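Local coordinates for FAD linked oxidase-like protein (Myceliophthora thermophila, PDB 5L6G), which oxidises the C1 hydroxyl of xylooligosaccharides and related sugars to lactones with a bicovalently bound FAD, passing the electrons to molecular oxygen to give hydrogen peroxide, at the flavin-adenine dinucleotide and beta-D-xylopyranose site, the glycan on Asn117 and the beta-D-xylopyranose site. Numbering follows the deposited sequence.

Site 1: the flavin-adenine dinucleotide and beta-D-xylopyranose site. Residues 89, 91-96, 99-100, 154-155, 158-159, 161-163, 165, 169, 215, 220, 376, 412, 450-451. With FAD (flavin-adenine dinucleotide), chain B; XYP (beta-D-xylopyranose), chain C.
Backbone amides of Ser91, Gly92, Gly93, His94, Ser95, Gly159 and Gly162 wrap the FAD diphosphate; O1A, O1P and O2P each accept two of them, the Gly92 bond to O1P nearly straight (173° at H). Two covalent bonds fix the isoalloxazine: His94 ND1 to the 8-alpha carbon FAD C8M, 1.4 Å, and Cys155 SG to FAD C6, 1.7 Å. On the ribityl chain, His163 ND1 hydrogen-bonds FAD O2' (2.8 Å), while Asn450 OD1 lies 2.7 Å from FAD O4', suiting a hydrogen bond from that hydroxyl. Asn450 ND2 donates in its amide plane to a lone pair of His163 O, fixing the amide's rotation; an alanine here would probably loosen both the ribityl chain and the helix 160-165 backbone. Over the flavin's xylene ring lies Val158 CG2, and Pro89 CG and Leu165 CD1 cover the adenine. The poorly ordered xylose, a substrate, sits at the flavin beside Tyr451 and Glu412, whose CG lies over the centre of the Tyr451 ring. Thr154 OG1 hydrogen-bonds XYP O2 (2.7 Å) and, with Thr154 N, donates to FAD O4. Tyr96 OH donates to Glu412 OE2 from above the carboxylate plane. Tyr451, probably the catalytic base, brings its phenol OH to 2.5 Å from the anomeric hydroxyl O1 of XYP.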
loop_
_atom_site.group_PDB
_atom_site.type_symbol
_atom_site.label_atom_id
_atom_site.label_comp_id
_atom_site.label_asym_id
_atom_site.label_seq_id
_atom_site.Cartn_x
_atom_site.Cartn_y
_atom_site.Cartn_z
ATOM N N PRO A 89 15.541 1.248 -3.358
ATOM C CA PRO A 89 15.128 2.458 -2.687
ATOM C C PRO A 89 14.307 2.156 -1.450
ATOM O O PRO A 89 13.546 1.190 -1.430
ATOM C CB PRO A 89 14.264 3.157 -3.729
ATOM C CG PRO A 89 13.697 2.055 -4.524
ATOM C CD PRO A 89 14.723 0.977 -4.548
ATOM N N SER A 91 11.781 4.405 0.892
ATOM C CA SER A 91 11.090 5.683 1.026
ATOM C C SER A 91 10.599 5.832 2.473
ATOM O O SER A 91 11.280 6.434 3.287
ATOM C CB SER A 91 9.973 5.796 -0.006
ATOM O OG SER A 91 9.185 6.953 0.204
ATOM N N GLY A 92 9.457 5.243 2.813
ATOM C CA GLY A 92 8.946 5.293 4.181
ATOM C C GLY A 92 9.373 4.111 5.043
ATOM O O GLY A 92 9.220 4.130 6.268
ATOM N N GLY A 93 9.919 3.083 4.395
ATOM C CA GLY A 93 10.357 1.869 5.069
ATOM C C GLY A 93 9.263 0.994 5.616
ATOM O O GLY A 93 9.549 0.137 6.451
ATOM N N HIS A 94 8.013 1.193 5.158
ATOM C CA HIS A 94 6.875 0.397 5.646
ATOM C C HIS A 94 6.648 -0.973 5.030
ATOM O O HIS A 94 5.727 -1.657 5.429
ATOM C CB HIS A 94 5.572 1.222 5.603
ATOM C CG HIS A 94 5.350 1.997 6.850
ATOM N ND1 HIS A 94 4.501 1.576 7.867
ATOM C CD2 HIS A 94 5.930 3.146 7.271
ATOM C CE1 HIS A 94 4.588 2.457 8.857
ATOM N NE2 HIS A 94 5.443 3.409 8.519
ATOM N N SER A 95 7.477 -1.400 4.080
ATOM C CA SER A 95 7.286 -2.737 3.521
ATOM C C SER A 95 7.085 -3.761 4.644
ATOM O O SER A 95 7.930 -3.910 5.512
ATOM C CB SER A 95 8.487 -3.178 2.705
ATOM O OG SER A 95 8.334 -4.539 2.363
ATOM N N TYR A 96 6.010 -4.530 4.566
ATOM C CA TYR A 96 5.763 -5.568 5.572
ATOM C C TYR A 96 6.814 -6.703 5.506
ATOM O O TYR A 96 6.926 -7.528 6.427
ATOM C CB TYR A 96 4.375 -6.135 5.381
ATOM C CG TYR A 96 3.221 -5.220 5.796
ATOM C CD1 TYR A 96 3.422 -3.897 6.215
ATOM C CD2 TYR A 96 1.931 -5.693 5.761
ATOM C CE1 TYR A 96 2.347 -3.096 6.590
ATOM C CE2 TYR A 96 0.859 -4.909 6.140
ATOM C CZ TYR A 96 1.069 -3.613 6.548
ATOM O OH TYR A 96 0.008 -2.828 6.921
ATOM N N PHE A 99 11.194 -5.070 2.181
ATOM C CA PHE A 99 11.766 -5.017 0.837
ATOM C C PHE A 99 12.535 -3.736 0.498
ATOM O O PHE A 99 13.375 -3.760 -0.400
ATOM C CB PHE A 99 10.709 -5.300 -0.219
ATOM C CG PHE A 99 10.185 -6.722 -0.231
ATOM C CD1 PHE A 99 10.953 -7.809 0.226
ATOM C CD2 PHE A 99 8.938 -6.974 -0.779
ATOM C CE1 PHE A 99 10.457 -9.105 0.166
ATOM C CE2 PHE A 99 8.449 -8.261 -0.854
ATOM C CZ PHE A 99 9.201 -9.323 -0.380
ATOM N N GLY A 100 12.271 -2.635 1.214
ATOM C CA GLY A 100 13.049 -1.401 1.066
ATOM C C GLY A 100 14.466 -1.563 1.569
ATOM O O GLY A 100 15.348 -0.834 1.157
ATOM N N THR A 154 -4.132 5.452 4.890
ATOM C CA THR A 154 -4.131 5.988 6.221
ATOM C C THR A 154 -2.722 5.682 6.691
ATOM O O THR A 154 -2.076 4.775 6.171
ATOM C CB THR A 154 -5.114 5.215 7.124
ATOM O OG1 THR A 154 -4.579 3.915 7.400
ATOM C CG2 THR A 154 -6.494 5.036 6.452
ATOM N N CYS A 155 -2.231 6.371 7.692
ATOM C CA CYS A 155 -0.898 6.037 8.184
ATOM C C CYS A 155 0.040 7.140 7.720
ATOM O O CYS A 155 0.592 7.065 6.624
ATOM C CB CYS A 155 -0.372 4.671 7.671
ATOM S SG CYS A 155 -1.062 3.139 8.375
ATOM N N VAL A 158 3.807 6.358 6.293
ATOM C CA VAL A 158 4.019 5.620 5.077
ATOM C C VAL A 158 4.661 6.495 3.999
ATOM O O VAL A 158 4.297 7.654 3.821
ATOM C CB VAL A 158 2.718 5.001 4.572
ATOM C CG1 VAL A 158 2.821 4.549 3.123
ATOM C CG2 VAL A 158 2.331 3.838 5.462
ATOM N N GLY A 159 5.640 5.927 3.300
ATOM C CA GLY A 159 6.352 6.683 2.280
ATOM C C GLY A 159 5.566 6.682 0.992
ATOM O O GLY A 159 4.981 5.684 0.632
ATOM N N GLY A 161 6.750 6.621 -1.869
ATOM C CA GLY A 161 7.452 5.776 -2.819
ATOM C C GLY A 161 6.841 4.406 -2.980
ATOM O O GLY A 161 6.358 4.037 -4.070
ATOM N N GLY A 162 6.827 3.635 -1.909
ATOM C CA GLY A 162 6.304 2.271 -2.002
ATOM C C GLY A 162 4.799 2.292 -2.137
ATOM O O GLY A 162 4.188 1.480 -2.831
ATOM N N HIS A 163 4.188 3.241 -1.466
ATOM C CA HIS A 163 2.751 3.286 -1.426
ATOM C C HIS A 163 2.149 3.533 -2.801
ATOM O O HIS A 163 1.310 2.741 -3.250
ATOM C CB HIS A 163 2.327 4.344 -0.414
ATOM C CG HIS A 163 0.859 4.407 -0.179
ATOM N ND1 HIS A 163 0.181 3.499 0.604
ATOM C CD2 HIS A 163 -0.055 5.318 -0.586
ATOM C CE1 HIS A 163 -1.094 3.844 0.655
ATOM N NE2 HIS A 163 -1.254 4.955 -0.043
ATOM N N LEU A 165 3.400 3.494 -5.803
ATOM C CA LEU A 165 3.870 2.697 -6.926
ATOM C C LEU A 165 3.249 1.311 -6.980
ATOM O O LEU A 165 3.383 0.623 -7.986
ATOM C CB LEU A 165 5.402 2.599 -6.939
ATOM C CG LEU A 165 6.139 3.917 -7.232
ATOM C CD1 LEU A 165 7.630 3.715 -7.055
ATOM C CD2 LEU A 165 5.803 4.474 -8.614
ATOM N N PHE A 169 -4.549 2.398 -1.034
ATOM C CA PHE A 169 -5.972 2.432 -0.783
ATOM C C PHE A 169 -6.225 3.067 0.590
ATOM O O PHE A 169 -5.607 2.672 1.598
ATOM C CB PHE A 169 -6.523 1.004 -0.761
ATOM C CG PHE A 169 -8.015 0.956 -0.668
ATOM C CD1 PHE A 169 -8.656 1.059 0.574
ATOM C CD2 PHE A 169 -8.775 0.827 -1.804
ATOM C CE1 PHE A 169 -10.043 1.034 0.655
ATOM C CE2 PHE A 169 -10.159 0.812 -1.729
ATOM C CZ PHE A 169 -10.788 0.926 -0.499
ATOM N N SER A 215 8.448 -0.726 -7.965
ATOM C CA SER A 215 9.655 -1.150 -7.260
ATOM C C SER A 215 10.614 -1.932 -8.143
ATOM O O SER A 215 11.761 -2.137 -7.774
ATOM C CB SER A 215 9.297 -2.017 -6.042
ATOM O OG SER A 215 8.392 -3.054 -6.386
ATOM N N VAL A 220 12.251 5.954 -8.558
ATOM C CA VAL A 220 11.543 7.201 -8.837
ATOM C C VAL A 220 12.172 8.285 -7.969
ATOM O O VAL A 220 12.245 8.152 -6.745
ATOM C CB VAL A 220 10.049 7.064 -8.537
ATOM C CG1 VAL A 220 9.357 8.402 -8.690
ATOM C CG2 VAL A 220 9.429 6.050 -9.470
ATOM N N TYR A 376 -5.840 -8.661 13.381
ATOM C CA TYR A 376 -7.044 -8.049 12.813
ATOM C C TYR A 376 -7.191 -8.443 11.364
ATOM O O TYR A 376 -6.234 -8.913 10.732
ATOM C CB TYR A 376 -7.069 -6.515 12.964
ATOM C CG TYR A 376 -5.999 -5.727 12.216
ATOM C CD1 TYR A 376 -6.116 -5.478 10.839
ATOM C CD2 TYR A 376 -4.905 -5.186 12.886
ATOM C CE1 TYR A 376 -5.155 -4.739 10.154
ATOM C CE2 TYR A 376 -3.944 -4.433 12.198
ATOM C CZ TYR A 376 -4.083 -4.229 10.831
ATOM O OH TYR A 376 -3.142 -3.505 10.119
ATOM N N GLU A 412 -6.685 -6.943 4.304
ATOM C CA GLU A 412 -5.454 -6.974 5.043
ATOM C C GLU A 412 -5.678 -7.920 6.223
ATOM O O GLU A 412 -6.637 -7.745 6.976
ATOM C CB GLU A 412 -5.069 -5.596 5.575
ATOM C CG GLU A 412 -3.692 -5.590 6.225
ATOM C CD GLU A 412 -3.307 -4.244 6.815
ATOM O OE1 GLU A 412 -4.167 -3.321 6.885
ATOM O OE2 GLU A 412 -2.136 -4.128 7.240
ATOM N N ASN A 450 1.342 -4.016 -1.427
ATOM C CA ASN A 450 1.452 -3.045 -0.366
ATOM C C ASN A 450 1.245 -3.671 1.011
ATOM O O ASN A 450 1.576 -3.063 2.016
ATOM C CB ASN A 450 0.548 -1.843 -0.611
ATOM C CG ASN A 450 1.248 -0.764 -1.411
ATOM O OD1 ASN A 450 2.467 -0.790 -1.540
ATOM N ND2 ASN A 450 0.488 0.187 -1.942
ATOM N N TYR A 451 0.724 -4.898 1.053
ATOM C CA TYR A 451 0.786 -5.741 2.257
ATOM C C TYR A 451 1.647 -6.990 1.942
ATOM O O TYR A 451 1.182 -8.146 1.923
ATOM C CB TYR A 451 -0.599 -6.134 2.718
ATOM C CG TYR A 451 -1.539 -4.970 2.945
ATOM C CD1 TYR A 451 -1.135 -3.845 3.632
ATOM C CD2 TYR A 451 -2.824 -4.985 2.438
ATOM C CE1 TYR A 451 -2.002 -2.774 3.835
ATOM C CE2 TYR A 451 -3.680 -3.908 2.619
ATOM C CZ TYR A 451 -3.263 -2.811 3.313
ATOM O OH TYR A 451 -4.113 -1.733 3.503
HETATM P PA FAD B . 9.369 1.025 1.566
HETATM O O1A FAD B . 10.335 2.183 1.656
HETATM O O2A FAD B . 9.636 -0.142 2.463
HETATM O O5B FAD B . 9.162 0.608 0.064
HETATM C C5B FAD B . 8.278 -0.435 -0.357
HETATM C C4B FAD B . 8.687 -0.931 -1.726
HETATM O O4B FAD B . 8.626 0.150 -2.658
HETATM C C3B FAD B . 10.117 -1.446 -1.762
HETATM O O3B FAD B . 10.220 -2.467 -2.732
HETATM C C2B FAD B . 10.905 -0.248 -2.222
HETATM O O2B FAD B . 12.166 -0.576 -2.792
HETATM C C1B FAD B . 9.933 0.386 -3.193
HETATM N N9A FAD B . 10.186 1.824 -3.308
HETATM C C8A FAD B . 10.216 2.741 -2.345
HETATM N N7A FAD B . 10.505 3.963 -2.853
HETATM C C5A FAD B . 10.640 3.783 -4.166
HETATM C C6A FAD B . 10.976 4.654 -5.290
HETATM N N6A FAD B . 11.168 5.959 -5.018
HETATM N N1A FAD B . 11.072 4.088 -6.511
HETATM C C2A FAD B . 10.858 2.791 -6.745
HETATM N N3A FAD B . 10.539 1.922 -5.740
HETATM C C4A FAD B . 10.430 2.385 -4.465
HETATM N N1 FAD B . -1.294 0.513 2.352
HETATM C C2 FAD B . -2.499 0.867 1.805
HETATM O O2 FAD B . -2.737 0.566 0.602
HETATM N N3 FAD B . -3.413 1.561 2.526
HETATM C C4 FAD B . -3.193 1.949 3.806
HETATM O O4 FAD B . -4.035 2.595 4.491
HETATM C C4X FAD B . -1.918 1.598 4.467
HETATM N N5 FAD B . -1.612 1.942 5.752
HETATM C C5X FAD B . -0.401 1.632 6.348
HETATM C C6 FAD B . -0.085 2.015 7.658
HETATM C C7 FAD B . 1.153 1.656 8.215
HETATM C C7M FAD B . 1.443 2.070 9.637
HETATM C C8 FAD B . 2.178 0.905 7.410
HETATM C C8M FAD B . 3.557 0.568 7.965
HETATM C C9 FAD B . 1.845 0.549 6.108
HETATM C C9A FAD B . 0.594 0.864 5.547
HETATM N N10 FAD B . 0.237 0.486 4.225
HETATM C C10 FAD B . -0.984 0.825 3.638
HETATM C "C1'" FAD B . 1.142 -0.273 3.370
HETATM C "C2'" FAD B . 1.992 0.608 2.511
HETATM O "O2'" FAD B . 1.177 1.056 1.425
HETATM C "C3'" FAD B . 3.097 -0.277 1.962
HETATM O "O3'" FAD B . 3.848 -0.882 3.021
HETATM C "C4'" FAD B . 4.019 0.584 1.095
HETATM O "O4'" FAD B . 4.574 -0.235 0.056
HETATM C "C5'" FAD B . 5.085 1.209 1.959
HETATM O "O5'" FAD B . 5.708 2.282 1.249
HETATM P P FAD B . 7.064 2.841 1.830
HETATM O O1P FAD B . 7.693 3.811 0.881
HETATM O O2P FAD B . 6.861 3.301 3.238
HETATM O O3P FAD B . 7.898 1.487 2.019
HETATM O O1 XYP C . -4.880 -0.812 5.681
HETATM C C1 XYP C . -4.116 -0.210 6.723
HETATM C C2 XYP C . -5.067 0.389 7.758
HETATM C C3 XYP C . -4.310 0.867 8.991
HETATM C C4 XYP C . -3.423 -0.251 9.530
HETATM C C5 XYP C . -2.521 -0.814 8.425
HETATM O O2 XYP C . -5.742 1.489 7.148
HETATM O O3 XYP C . -5.221 1.378 9.979
HETATM O O4 XYP C . -2.568 0.258 10.560
HETATM O O5 XYP C . -3.274 -1.206 7.281
HETATM O O HOH W 1 4.107 -3.929 2.550
HETATM O O HOH W 2 -6.601 1.508 4.173
HETATM O O HOH W 3 -1.348 -2.043 11.100
#

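Site 2: the glycan on Asn117. Residues 68, 114-115, 117, 130. With NAG (2-acetamido-2-deoxy-beta-D-glucopyranose), chain D; NAG (2-acetamido-2-deoxy-beta-D-glucopyranose), chain E.
The flat groups here are the carboxamides of Asn117 and Gln130 and the acetamide of the first sugar, NAG (chain D). At its edge the Gln130 amide presents OE1, which takes the backbone N-H of Asn117 in the carbonyl plane, on a lone pair, at 2.9 Å from Asn117 N. That bond fixes the glutamine's rotation and directs NE2 towards the acetamide carbonyl, NAG (chain D) O7, 3.3 Å from Gln130 NE2, a weak hydrogen bond. Water 4 adds a bridge: it bonds O7 of NAG (chain D) at 2.7 Å and also meets Ala68 O and Gln130 NE2. The acetamide methyl C8 of NAG (chain D) points inward, 3.4 Å from the backbone oxygen of Arg114 and 4.0 Å from Met115 CA, so the N-acetyl arm rests against the protein. Asn117 carries the N-linked glycan through ND2, bonded to NAG (chain D) C1 at 1.4 Å; its CG lies anti to the carbonyl carbon (chi1 -79°). The second sugar, NAG (chain E), is poorly ordered and has no surface hidden by protein; O3 of NAG (chain D) donates to its ring oxygen O5 at 2.8 Å, which may steady the linkage. Asn117 lies just before strand 118-120 and Gln130 just after strand 127-129, so the glycan leaves the surface where these two strand ends meet.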
loop_
_atom_site.group_PDB
_atom_site.type_symbol
_atom_site.label_atom_id
_atom_site.label_comp_id
_atom_site.label_asym_id
_atom_site.label_seq_id
_atom_site.Cartn_x
_atom_site.Cartn_y
_atom_site.Cartn_z
ATOM N N ALA A 68 20.435 13.512 -1.315
ATOM C CA ALA A 68 19.691 14.785 -1.271
ATOM C C ALA A 68 19.214 15.249 -2.646
ATOM O O ALA A 68 18.481 16.228 -2.743
ATOM C CB ALA A 68 20.561 15.873 -0.653
ATOM N N ARG A 114 15.605 11.846 3.377
ATOM C CA ARG A 114 16.048 13.235 3.395
ATOM C C ARG A 114 15.417 14.040 2.227
ATOM O O ARG A 114 15.472 15.249 2.222
ATOM C CB ARG A 114 17.580 13.346 3.418
ATOM C CG ARG A 114 18.338 12.422 4.405
ATOM C CD ARG A 114 17.720 12.228 5.812
ATOM N NE ARG A 114 18.683 11.719 6.832
ATOM C CZ ARG A 114 19.006 10.429 7.067
ATOM N NH1 ARG A 114 18.462 9.430 6.387
ATOM N NH2 ARG A 114 19.896 10.125 8.014
ATOM N N MET A 115 14.783 13.360 1.277
ATOM C CA MET A 115 14.117 13.994 0.147
ATOM C C MET A 115 12.593 13.921 0.321
ATOM O O MET A 115 11.962 12.985 -0.114
ATOM C CB MET A 115 14.550 13.339 -1.165
ATOM C CG MET A 115 16.025 13.511 -1.445
ATOM S SD MET A 115 16.564 12.504 -2.836
ATOM C CE MET A 115 15.917 13.454 -4.225
ATOM N N ASN A 117 10.440 16.981 0.112
ATOM C CA ASN A 117 9.782 18.228 -0.231
ATOM C C ASN A 117 8.548 18.040 -1.083
ATOM O O ASN A 117 8.502 17.181 -1.958
ATOM C CB ASN A 117 10.734 19.185 -0.938
ATOM C CG ASN A 117 11.663 19.886 0.018
ATOM O OD1 ASN A 117 11.532 19.789 1.242
ATOM N ND2 ASN A 117 12.607 20.605 -0.536
ATOM N N GLN A 130 8.819 14.824 -3.613
ATOM C CA GLN A 130 10.033 14.053 -3.503
ATOM C C GLN A 130 9.727 12.672 -2.945
ATOM O O GLN A 130 8.777 12.477 -2.182
ATOM C CB GLN A 130 11.038 14.786 -2.644
ATOM C CG GLN A 130 11.584 16.020 -3.334
ATOM C CD GLN A 130 12.819 16.529 -2.680
ATOM O OE1 GLN A 130 12.810 16.873 -1.500
ATOM N NE2 GLN A 130 13.912 16.599 -3.448
HETATM C C1 NAG D . 13.505 21.330 0.316
HETATM C C2 NAG D . 14.968 21.169 -0.022
HETATM C C3 NAG D . 15.873 22.101 0.773
HETATM C C4 NAG D . 15.318 23.515 0.834
HETATM C C5 NAG D . 13.849 23.524 1.229
HETATM C C6 NAG D . 13.284 24.934 1.028
HETATM C C7 NAG D . 15.530 18.886 -0.727
HETATM C C8 NAG D . 15.924 17.512 -0.287
HETATM N N2 NAG D . 15.337 19.786 0.229
HETATM O O3 NAG D . 17.116 22.088 0.111
HETATM O O4 NAG D . 15.994 24.278 1.819
HETATM O O5 NAG D . 13.086 22.665 0.420
HETATM O O6 NAG D . 11.875 24.906 1.070
HETATM O O7 NAG D . 15.428 19.107 -1.930
HETATM C C1 NAG E . 17.158 24.972 1.335
HETATM C C2 NAG E . 17.299 26.280 2.101
HETATM C C3 NAG E . 18.537 27.042 1.656
HETATM C C4 NAG E . 19.766 26.154 1.719
HETATM C C5 NAG E . 19.512 24.809 1.045
HETATM C C6 NAG E . 20.698 23.886 1.305
HETATM C C7 NAG E . 15.268 27.374 2.924
HETATM C C8 NAG E . 14.129 28.303 2.613
HETATM N N2 NAG E . 16.144 27.151 1.937
HETATM O O3 NAG E . 18.730 28.135 2.517
HETATM O O4 NAG E . 20.831 26.822 1.077
HETATM O O5 NAG E . 18.323 24.208 1.536
HETATM O O6 NAG E . 20.307 22.548 1.106
HETATM O O7 NAG E . 15.347 26.853 4.043
HETATM O O HOH W 4 16.786 17.813 -3.923
#

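Site 3: the beta-D-xylopyranose site. Residues 56-57, 343, 426, 454-455. With XYP (beta-D-xylopyranose), chain F.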
loop_
_atom_site.group_PDB
_atom_site.type_symbol
_atom_site.label_atom_id
_atom_site.label_comp_id
_atom_site.label_asym_id
_atom_site.label_seq_id
_atom_site.Cartn_x
_atom_site.Cartn_y
_atom_site.Cartn_z
ATOM N N ARG A 56 10.174 -8.070 12.937
ATOM C CA ARG A 56 10.402 -9.491 12.679
ATOM C C ARG A 56 11.457 -9.694 11.591
ATOM O O ARG A 56 12.054 -10.761 11.524
ATOM C CB ARG A 56 9.115 -10.158 12.239
ATOM C CG ARG A 56 9.153 -11.672 12.238
ATOM C CD ARG A 56 7.774 -12.239 11.902
ATOM N NE ARG A 56 7.333 -11.975 10.545
ATOM C CZ ARG A 56 7.791 -12.605 9.461
ATOM N NH1 ARG A 56 8.752 -13.525 9.560
ATOM N NH2 ARG A 56 7.303 -12.307 8.264
ATOM N N LEU A 57 11.667 -8.675 10.752
ATOM C CA LEU A 57 12.443 -8.793 9.536
ATOM C C LEU A 57 13.511 -7.701 9.357
ATOM O O LEU A 57 13.484 -6.929 8.380
ATOM C CB LEU A 57 11.496 -8.812 8.339
ATOM C CG LEU A 57 10.561 -10.014 8.254
ATOM C CD1 LEU A 57 9.584 -9.796 7.104
ATOM C CD2 LEU A 57 11.323 -11.344 8.121
ATOM N N TYR A 343 3.194 -10.754 11.312
ATOM C CA TYR A 343 3.051 -11.389 10.013
ATOM C C TYR A 343 1.771 -10.865 9.393
ATOM O O TYR A 343 0.836 -10.582 10.106
ATOM C CB TYR A 343 2.999 -12.915 10.126
ATOM C CG TYR A 343 2.840 -13.603 8.789
ATOM C CD1 TYR A 343 3.686 -13.322 7.746
ATOM C CD2 TYR A 343 1.851 -14.551 8.574
ATOM C CE1 TYR A 343 3.557 -13.947 6.514
ATOM C CE2 TYR A 343 1.717 -15.193 7.345
ATOM C CZ TYR A 343 2.583 -14.879 6.315
ATOM O OH TYR A 343 2.480 -15.486 5.071
ATOM N N PHE A 426 2.679 -18.546 11.474
ATOM C CA PHE A 426 2.274 -18.278 10.096
ATOM C C PHE A 426 1.085 -19.122 9.673
ATOM O O PHE A 426 0.323 -18.708 8.830
ATOM C CB PHE A 426 3.441 -18.499 9.138
ATOM C CG PHE A 426 4.688 -17.804 9.570
ATOM C CD1 PHE A 426 4.839 -16.452 9.346
ATOM C CD2 PHE A 426 5.685 -18.495 10.261
ATOM C CE1 PHE A 426 5.969 -15.791 9.759
ATOM C CE2 PHE A 426 6.821 -17.839 10.682
ATOM C CZ PHE A 426 6.961 -16.486 10.443
ATOM N N PRO A 454 6.005 -12.190 2.689
ATOM C CA PRO A 454 7.202 -12.948 2.301
ATOM C C PRO A 454 7.027 -14.455 2.413
ATOM O O PRO A 454 7.970 -15.195 2.132
ATOM C CB PRO A 454 8.265 -12.443 3.276
ATOM C CG PRO A 454 7.491 -12.002 4.476
ATOM C CD PRO A 454 6.171 -11.500 3.976
ATOM N N GLY A 455 5.840 -14.914 2.805
ATOM C CA GLY A 455 5.523 -16.348 2.803
ATOM C C GLY A 455 5.370 -16.906 1.395
ATOM O O GLY A 455 5.461 -18.117 1.195
HETATM O O1 XYP F . 9.444 -14.244 6.921
HETATM C C1 XYP F . 8.736 -15.292 6.300
HETATM C C2 XYP F . 9.141 -16.613 6.958
HETATM C C3 XYP F . 8.331 -17.725 6.338
HETATM C C4 XYP F . 6.861 -17.417 6.539
HETATM C C5 XYP F . 6.522 -16.063 5.955
HETATM O O2 XYP F . 10.550 -16.873 6.805
HETATM O O3 XYP F . 8.618 -18.972 6.967
HETATM O O4 XYP F . 6.110 -18.454 5.916
HETATM O O5 XYP F . 7.357 -15.049 6.517
HETATM O O HOH W 5 3.557 -18.149 5.435
#
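A shallow surface cleft holds this beta-D-xylopyranose between an aromatic lid and a backbone floor. Phe426, at the start of helix 426-437, lays its ring flat against one sugar face: XYP C4 stands over the ring centre, 3.6 Å from Phe426 CD1. Under the opposite face, below C5, comes Gly455, CA 3.3 Å from XYP C5; having no side chain, it lets the backbone approach closely. Pro454 continues the Gly455 side towards the anomeric end, its CG being 3.7 Å from the ring oxygen XYP O5. Tyr343 flanks the C5 edge, CE1 near C5, its own ring face covered over the centre by Phe426 CD1. Its phenol OH reaches the sugar hydroxyl O4 through water 5. The end wall is Arg56, with CG anti to the backbone N (chi1 -167°) and the chain bent at chi3, which brings the guanidinium edge to the sugar. Leu57 CG covers one guanidinium face and Phe426 CE1 the rim of the other, fixing the tilt of the guanidinium. The protein hides 168 of the sugar's 274 Å²; the O2 and O3 rim points away from Arg56 and Tyr343, and is the likely open edge. Binding here, apart from the flavin, may reflect the xylose used for the complex; the structure alone does not show a function. Arg56 NH1 and NH2 both donate in the guanidinium plane to XYP O1, at 2.8 Å and 3.2 Å.

All three sites belong to one chain and share no residue. The C-alpha centre of site 1 lies about 17 Å from that of site 2 and about 15 Å from that of site 3, while sites 2 and 3 are about 30 Å apart, with the buried cofactor between two surface sites. Sites 1 and 3 are linked in sequence: Tyr451, in the 3-10 helix 449-451, precedes Pro454 and Gly455 by a few residues. Site 2 lies towards the adenine end of FAD, remote from the sugar being oxidised, so its glycan is unlikely to touch catalysis directly and more plausibly shields the secreted enzyme's surface.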